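Local coordinates for protein kinase A regulatory subunit, putative (Trypanosoma cruzi, PDB 6FTF) that probably restrains the catalytic subunit of a cAMP-independent protein kinase A and binds nucleoside analogues such as 7-cyano-7-deazainosine in its two cyclic-nucleotide-binding-type domains, at residues 65-69 against 126-130; 162-166 against 229-233; 201-207 against 254-260. All blocks are in the same frame, centred on the assembly; numbering follows the deposited sequence.

Contact 1. Residues 65-69 against 126-130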
# COMPACT_ATOMS: atom_id res chain seq x y z
N THR A 65 -23.67 -2.47 -8.28
CA THR A 65 -23.84 -1.05 -8.06
C THR A 65 -24.81 -0.83 -6.91
O THR A 65 -25.67 -1.66 -6.62
CB THR A 65 -24.36 -0.31 -9.29
OG1 THR A 65 -25.69 -0.73 -9.59
CG2 THR A 65 -23.46 -0.55 -10.47
N PHE A 66 -24.66 0.34 -6.29
CA PHE A 66 -25.41 0.74 -5.12
C PHE A 66 -25.71 2.23 -5.23
O PHE A 66 -25.07 2.96 -5.99
CB PHE A 66 -24.61 0.49 -3.84
CG PHE A 66 -24.22 -0.94 -3.64
CD1 PHE A 66 -23.02 -1.44 -4.15
CD2 PHE A 66 -25.05 -1.79 -2.94
CE1 PHE A 66 -22.68 -2.76 -3.97
CE2 PHE A 66 -24.70 -3.13 -2.75
CZ PHE A 66 -23.51 -3.60 -3.27
N LYS A 67 -26.69 2.67 -4.45
CA LYS A 67 -27.10 4.07 -4.38
C LYS A 67 -26.89 4.61 -2.98
O LYS A 67 -26.77 3.86 -2.02
CB LYS A 67 -28.58 4.23 -4.75
CG LYS A 67 -28.92 3.74 -6.13
CD LYS A 67 -28.18 4.53 -7.19
CE LYS A 67 -28.58 4.14 -8.60
NZ LYS A 67 -30.02 4.43 -8.88
N HIS A 68 -26.90 5.95 -2.88
CA HIS A 68 -26.84 6.63 -1.60
C HIS A 68 -27.75 5.95 -0.59
O HIS A 68 -28.92 5.69 -0.87
CB HIS A 68 -27.26 8.08 -1.78
CG HIS A 68 -27.11 8.90 -0.54
ND1 HIS A 68 -28.14 9.13 0.35
CD2 HIS A 68 -26.03 9.53 -0.02
CE1 HIS A 68 -27.70 9.87 1.35
NE2 HIS A 68 -26.43 10.13 1.15
N ASP A 69 -27.22 5.72 0.61
CA ASP A 69 -27.88 5.12 1.77
C ASP A 69 -28.08 3.61 1.67
O ASP A 69 -28.50 3.00 2.67
CB ASP A 69 -29.21 5.80 2.16
CG ASP A 69 -29.02 7.06 2.99
OD1 ASP A 69 -27.94 7.27 3.57
OD2 ASP A 69 -29.99 7.83 3.09
N VAL A 126 -23.39 3.46 1.71
CA VAL A 126 -22.95 4.32 0.62
C VAL A 126 -23.30 5.77 0.92
O VAL A 126 -24.42 6.08 1.34
CB VAL A 126 -23.59 3.85 -0.69
CG1 VAL A 126 -23.25 4.79 -1.83
CG2 VAL A 126 -23.16 2.43 -1.00
N CYS A 127 -22.36 6.68 0.68
CA CYS A 127 -22.59 8.08 0.99
C CYS A 127 -22.38 9.01 -0.19
O CYS A 127 -22.49 10.24 -0.02
CB CYS A 127 -21.76 8.54 2.20
SG CYS A 127 -19.99 8.38 2.02
N THR A 128 -22.12 8.48 -1.37
CA THR A 128 -22.21 9.23 -2.61
C THR A 128 -23.51 8.86 -3.31
O THR A 128 -24.25 7.98 -2.87
CB THR A 128 -21.00 8.90 -3.50
OG1 THR A 128 -20.80 7.48 -3.53
CG2 THR A 128 -19.75 9.56 -2.95
N ASP A 129 -23.81 9.57 -4.41
CA ASP A 129 -25.05 9.29 -5.12
C ASP A 129 -25.11 7.84 -5.61
O ASP A 129 -26.15 7.18 -5.52
CB ASP A 129 -25.22 10.22 -6.32
CG ASP A 129 -25.53 11.65 -5.93
OD1 ASP A 129 -26.11 11.88 -4.86
OD2 ASP A 129 -25.20 12.55 -6.74
N GLU A 130 -24.00 7.35 -6.16
CA GLU A 130 -23.87 5.97 -6.61
C GLU A 130 -22.53 5.43 -6.15
O GLU A 130 -21.61 6.18 -5.83
CB GLU A 130 -23.95 5.83 -8.14
CG GLU A 130 -25.17 6.44 -8.78
CD GLU A 130 -24.99 7.90 -9.17
OE1 GLU A 130 -23.84 8.38 -9.26
OE2 GLU A 130 -26.03 8.56 -9.40
O HOH W 1 -24.03 11.99 1.94
O HOH W 2 -25.29 7.43 3.57
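Val126 loses more surface here than any other residue of the two segments, and both its side chain and its carbonyl take part. The isopropyl group points at the 65-69 backbone: Val126 CB lies 3.4 Å from the carbonyl O of Lys67, and Val126 CG2 packs 3.7 Å from CB of Phe66, beside Ile72 and Leu131. Val126 O accepts a 2.9 Å hydrogen bond from N of Asp69, while water 2 bridges the same O to OD1 of Asp69 with 2.7 Å bonds to each. His68 comes next. His68 N donates to Asp129 O at 3.0 Å, and the ring is approached at the edge by two carbonyls, with His68 CD2 3.6 Å from Cys127 O; water 1 links NE2 of His68 (3.1 Å) to that same Cys127 O (3.0 Å). This is the place in the N-terminal cyclic-nucleotide-binding domain, a cupin-type beta roll, where the broken strand 62-67/71-73 lies beside the loop joining strands 123-126 and 130-137. Phe66, third in buried surface, sits on the strand side of the break. Phe66 O receives a CA-H...O contact from CA of Glu130 at 3.3 Å, next to the antiparallel non-hydrogen-bonded pair Lys67-Glu130, whose CA atoms are 4.4 Å apart.

Contact 2. Residues 162-166 against 229-233. With 7CI (7-cyano-7-deazainosine), chain E; EDO (1,2-ethanediol), chain C; EDO (1,2-ethanediol), chain B.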
# COMPACT_ATOMS: atom_id res chain seq x y z
N ASN A 162 5.73 1.19 16.74
CA ASN A 162 6.81 1.92 17.39
C ASN A 162 7.49 2.91 16.45
O ASN A 162 8.51 3.51 16.84
CB ASN A 162 7.84 0.94 17.95
CG ASN A 162 7.36 0.27 19.22
OD1 ASN A 162 7.43 0.86 20.30
ND2 ASN A 162 6.87 -0.95 19.10
N VAL A 163 6.98 3.12 15.24
CA VAL A 163 7.60 3.98 14.25
C VAL A 163 7.03 5.40 14.38
O VAL A 163 5.82 5.58 14.18
CB VAL A 163 7.40 3.46 12.83
CG1 VAL A 163 7.86 4.47 11.80
CG2 VAL A 163 8.14 2.13 12.65
N PRO A 164 7.85 6.43 14.65
CA PRO A 164 7.28 7.77 14.89
C PRO A 164 6.37 8.30 13.79
O PRO A 164 5.29 8.81 14.12
CB PRO A 164 8.53 8.64 15.12
CG PRO A 164 9.50 7.70 15.74
CD PRO A 164 9.29 6.38 15.01
N PHE A 165 6.75 8.22 12.53
CA PHE A 165 5.96 8.89 11.50
C PHE A 165 4.64 8.19 11.24
O PHE A 165 3.77 8.76 10.57
CB PHE A 165 6.76 9.11 10.21
CG PHE A 165 6.73 7.96 9.22
CD1 PHE A 165 7.61 6.89 9.34
CD2 PHE A 165 5.90 8.00 8.13
CE1 PHE A 165 7.62 5.87 8.39
CE2 PHE A 165 5.90 6.98 7.20
CZ PHE A 165 6.77 5.92 7.34
N LEU A 166 4.44 6.99 11.81
CA LEU A 166 3.19 6.26 11.66
C LEU A 166 2.29 6.38 12.88
O LEU A 166 1.22 5.75 12.93
CB LEU A 166 3.47 4.78 11.39
CG LEU A 166 4.31 4.50 10.14
CD1 LEU A 166 4.64 3.04 10.08
CD2 LEU A 166 3.60 4.94 8.88
N GLN A 229 17.26 3.59 12.57
CA GLN A 229 16.07 2.82 12.87
C GLN A 229 14.87 3.72 13.13
O GLN A 229 14.94 4.67 13.92
CB GLN A 229 16.38 1.96 14.10
CG GLN A 229 15.25 1.08 14.57
CD GLN A 229 15.67 0.17 15.70
OE1 GLN A 229 16.81 -0.29 15.77
NE2 GLN A 229 14.75 -0.07 16.62
N GLY A 230 13.76 3.42 12.46
CA GLY A 230 12.54 4.18 12.56
C GLY A 230 12.37 5.24 11.50
O GLY A 230 11.25 5.71 11.29
N ASP A 231 13.45 5.62 10.83
CA ASP A 231 13.40 6.60 9.76
C ASP A 231 12.99 5.93 8.45
O ASP A 231 12.96 4.71 8.32
CB ASP A 231 14.78 7.25 9.59
CG ASP A 231 15.17 8.14 10.75
OD1 ASP A 231 14.28 8.80 11.34
OD2 ASP A 231 16.37 8.22 11.06
N HIS A 232 12.67 6.77 7.48
CA HIS A 232 12.28 6.30 6.16
C HIS A 232 13.05 7.03 5.07
O HIS A 232 13.46 8.18 5.23
CB HIS A 232 10.79 6.55 5.92
CG HIS A 232 10.37 7.94 6.25
ND1 HIS A 232 10.49 8.99 5.36
CD2 HIS A 232 9.90 8.48 7.40
CE1 HIS A 232 10.09 10.11 5.93
NE2 HIS A 232 9.71 9.82 7.17
N ILE A 233 13.22 6.35 3.93
CA ILE A 233 13.83 6.93 2.74
C ILE A 233 13.03 6.49 1.52
O ILE A 233 12.39 5.44 1.52
CB ILE A 233 15.33 6.59 2.55
CG1 ILE A 233 15.59 5.07 2.44
CG2 ILE A 233 16.19 7.26 3.62
CD1 ILE A 233 16.00 4.39 3.74
C1 7CI E . 16.64 10.78 0.56
N1 7CI E . 17.12 12.20 0.35
O1 7CI E . 17.14 9.96 -0.47
C2 7CI E . 17.36 13.05 1.33
N2 7CI E . 17.30 12.86 2.67
O2 7CI E . 14.69 9.67 1.31
C3 7CI E . 17.70 13.87 3.47
N3 7CI E . 18.07 15.11 2.94
O3 7CI E . 13.62 9.79 -1.13
C4 7CI E . 18.10 15.33 1.59
N4 7CI E . 18.21 15.75 -2.60
C5 7CI E . 17.77 14.28 0.72
O5 7CI E . 18.41 16.50 1.21
C6 7CI E . 17.73 14.08 -0.73
C7 7CI E . 17.32 12.76 -0.87
C8 7CI E . 18.00 15.00 -1.74
C9 7CI E . 15.16 10.67 0.48
C10 7CI E . 14.93 10.40 -0.91
C11 7CI E . 16.06 9.39 -1.21
C12 7CI E . 16.46 9.30 -2.73
O4 7CI E . 16.60 10.57 -3.27
C1 EDO C . 10.95 1.02 16.28
O1 EDO C . 11.96 0.01 16.34
C2 EDO C . 11.46 2.21 15.48
O2 EDO C . 12.66 2.69 16.10
C1 EDO B . 4.02 -3.35 21.89
O1 EDO B . 5.25 -4.10 21.90
C2 EDO B . 4.14 -2.09 21.04
O2 EDO B . 5.27 -1.33 21.47
O HOH W 3 9.61 7.85 11.92
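Next to the nucleoside pocket of the C-terminal cyclic-nucleotide-binding domain, the loop that follows helix 149-160 is laid against the start of the short strand 232-233, whose Ile233 has its CA 3.2 Å from O2 of 7-cyano-7-deazainosine. Residues 164-166 form a 3-10 turn, with N of Leu166 bonded to O of Val163 at 3.1 Å, and this turn presents the Phe165 ring to the strand. His232 meets it edge-to-face: CD2 of His232 lies 3.4 Å from CD1 of Phe165, over the face of the phenyl ring, with centroids 4.4 Å apart and planes at 56°. ND1 of His232 is hydrogen-bonded to Glu235. Gly230 O faces CG1 of Val163 at 3.6 Å and, through water 3, reaches the backbone of the turn: the water donates to Gly230 O (2.8 Å) and accepts from N of Phe165 (2.9 Å). With phi/psi of 94/-17, a side chain at Gly230 would be jammed against the preceding carbonyl. The direct contacts are van der Waals and the His232-Phe165 edge-to-face pair, and the polar link runs through water 3, so the loop between helices 149-160 and 171-178 meets the pocket-side strand without a direct hydrogen bond.

Contact 3. Residues 201-207 against 254-260; sequences WLYIIME and VITAKLN
Seven backbone hydrogen bonds tie residues 201-207 to strand 254-260, antiparallel neighbours in the beta roll of the C-terminal cyclic-nucleotide-binding domain. Leu202 pairs with Leu259 (N to O 2.9 Å, O to N 2.8 Å) and Ile204 with Ala257 (N to O 2.8 Å, O to N 2.9 Å). Trp201-Asn260, Tyr203-Lys258 and Ile205-Thr256 are non-hydrogen-bonded pairs, CA atoms 4.6-4.8 Å apart. The chain turns a corner at Met206 (phi/psi -87/-31), where a classic bulge shifts the register: Met206 N (2.8 Å) and Glu207 N (3.2 Å) both donate to Ile255 O, and Ile255 N returns 3.0 Å to Glu207 O. The axes of 201-205 and 254-260 approach to 4.5 Å, with 141° between their N-to-C directions. Lys258, all-trans, sets NZ 4.3 Å from the six-membered ring centroid of Trp201 (chi1 m), a cation-pi contact; NZ also salt-bridges Glu184. Water 4 joins Lys258 NZ (2.8 Å) to Tyr203 OH (2.5 Å). On the Leu202-Ile204 face, covered by helices 149-160 and 264-268, Leu202 CB meets Leu259 CB at 4.3 Å. Met206 SD rests 4.0 Å from Ala257 CB.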
# COMPACT_ATOMS: atom_id res chain seq x y z
N TRP A 201 10.49 2.71 -4.68
CA TRP A 201 10.49 2.00 -3.41
C TRP A 201 10.71 2.93 -2.23
O TRP A 201 11.62 3.77 -2.24
CB TRP A 201 11.62 0.97 -3.41
CG TRP A 201 11.46 -0.10 -4.44
CD1 TRP A 201 12.19 -0.26 -5.59
CD2 TRP A 201 10.54 -1.19 -4.40
NE1 TRP A 201 11.78 -1.39 -6.26
CE2 TRP A 201 10.76 -1.98 -5.54
CE3 TRP A 201 9.55 -1.58 -3.49
CZ2 TRP A 201 10.01 -3.12 -5.82
CZ3 TRP A 201 8.81 -2.73 -3.76
CH2 TRP A 201 9.06 -3.49 -4.91
N LEU A 202 9.90 2.76 -1.20
CA LEU A 202 10.04 3.45 0.06
C LEU A 202 10.48 2.42 1.10
O LEU A 202 9.94 1.31 1.14
CB LEU A 202 8.73 4.12 0.47
CG LEU A 202 8.70 4.97 1.74
CD1 LEU A 202 7.62 6.05 1.65
CD2 LEU A 202 8.46 4.10 2.96
N TYR A 203 11.46 2.78 1.90
CA TYR A 203 12.05 1.88 2.89
C TYR A 203 11.87 2.48 4.27
O TYR A 203 12.15 3.66 4.48
CB TYR A 203 13.54 1.68 2.61
CG TYR A 203 13.86 1.07 1.27
CD1 TYR A 203 13.99 1.85 0.15
CD2 TYR A 203 14.01 -0.30 1.13
CE1 TYR A 203 14.27 1.29 -1.07
CE2 TYR A 203 14.29 -0.87 -0.09
CZ TYR A 203 14.41 -0.07 -1.18
OH TYR A 203 14.69 -0.63 -2.43
N ILE A 204 11.44 1.66 5.22
CA ILE A 204 11.42 2.03 6.63
C ILE A 204 12.52 1.22 7.29
O ILE A 204 12.58 -0.00 7.13
CB ILE A 204 10.07 1.75 7.28
CG1 ILE A 204 8.92 2.38 6.48
CG2 ILE A 204 10.09 2.25 8.71
CD1 ILE A 204 7.54 2.02 6.98
N ILE A 205 13.42 1.90 7.98
CA ILE A 205 14.57 1.22 8.57
C ILE A 205 14.14 0.49 9.84
O ILE A 205 13.76 1.11 10.83
CB ILE A 205 15.71 2.20 8.84
CG1 ILE A 205 16.10 2.91 7.54
CG2 ILE A 205 16.91 1.45 9.43
CD1 ILE A 205 17.08 4.03 7.73
N MET A 206 14.25 -0.84 9.83
CA MET A 206 13.96 -1.64 11.00
C MET A 206 15.17 -1.80 11.90
O MET A 206 15.03 -1.93 13.12
CB MET A 206 13.43 -3.03 10.60
CG MET A 206 12.13 -2.96 9.80
SD MET A 206 11.46 -4.56 9.32
CE MET A 206 10.79 -5.14 10.87
N GLU A 207 16.37 -1.80 11.32
CA GLU A 207 17.60 -1.86 12.08
C GLU A 207 18.71 -1.28 11.22
O GLU A 207 18.74 -1.50 10.01
CB GLU A 207 17.94 -3.31 12.41
CG GLU A 207 19.14 -3.53 13.28
CD GLU A 207 19.48 -5.01 13.36
OE1 GLU A 207 18.57 -5.82 13.63
OE2 GLU A 207 20.65 -5.36 13.11
N VAL A 254 21.82 -3.41 7.55
CA VAL A 254 20.53 -2.73 7.59
C VAL A 254 19.43 -3.72 7.26
O VAL A 254 19.56 -4.54 6.35
CB VAL A 254 20.50 -1.54 6.61
CG1 VAL A 254 19.07 -1.01 6.41
CG2 VAL A 254 21.42 -0.44 7.08
N ILE A 255 18.34 -3.64 8.01
CA ILE A 255 17.12 -4.37 7.69
C ILE A 255 16.05 -3.33 7.42
O ILE A 255 15.87 -2.41 8.23
CB ILE A 255 16.69 -5.30 8.84
CG1 ILE A 255 17.80 -6.30 9.16
CG2 ILE A 255 15.40 -6.03 8.49
CD1 ILE A 255 17.52 -7.21 10.35
N THR A 256 15.35 -3.48 6.31
CA THR A 256 14.28 -2.56 5.94
C THR A 256 12.97 -3.31 5.73
O THR A 256 12.94 -4.49 5.39
CB THR A 256 14.56 -1.80 4.62
OG1 THR A 256 14.58 -2.70 3.51
CG2 THR A 256 15.88 -1.05 4.67
N ALA A 257 11.88 -2.56 5.94
CA ALA A 257 10.58 -2.89 5.39
C ALA A 257 10.39 -2.01 4.16
O ALA A 257 10.70 -0.82 4.20
CB ALA A 257 9.45 -2.63 6.39
N LYS A 258 9.89 -2.60 3.09
CA LYS A 258 9.91 -2.02 1.75
C LYS A 258 8.47 -1.93 1.23
O LYS A 258 7.72 -2.92 1.29
CB LYS A 258 10.74 -3.01 0.89
CG LYS A 258 10.98 -2.72 -0.56
CD LYS A 258 11.91 -3.79 -1.13
CE LYS A 258 12.27 -3.50 -2.58
NZ LYS A 258 13.19 -4.52 -3.13
N LEU A 259 8.11 -0.76 0.69
CA LEU A 259 6.79 -0.48 0.15
C LEU A 259 6.92 -0.00 -1.30
O LEU A 259 7.70 0.91 -1.59
CB LEU A 259 6.19 0.65 0.97
CG LEU A 259 4.83 1.14 0.53
CD1 LEU A 259 3.74 0.11 0.79
CD2 LEU A 259 4.47 2.45 1.22
N ASN A 260 6.14 -0.58 -2.20
CA ASN A 260 6.15 -0.12 -3.58
C ASN A 260 5.31 1.14 -3.76
O ASN A 260 4.27 1.32 -3.14
CB ASN A 260 5.64 -1.22 -4.51
CG ASN A 260 5.92 -0.91 -5.97
OD1 ASN A 260 5.08 -0.34 -6.67
ND2 ASN A 260 7.12 -1.21 -6.41
O HOH W 4 15.44 -2.91 -3.08

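Contacts 2 and 3 form one neighbourhood at the sheet of the C-terminal domain, their centres about 10 Å apart and their segments alternating along the chain. Strand 232-233 lies at the outer edge of the sheet next to 201-205, and the join is backbone: Gly230 N lies 2.8 Å from Ile205 O, and Tyr203 N 2.8 Å from Ile233 O, both probable hydrogen bonds. Ile233 belongs to the ligand pocket, while in contact 3 the Leu202 side chain stays about 7 Å from the bound nucleoside. Contact 1 is in the other cyclic-nucleotide-binding domain, across the chain's centre, with its centre about 38 Å from each of the others; its Val126 side chain is about 12 Å from a bound 7-cyano-7-deazainosine.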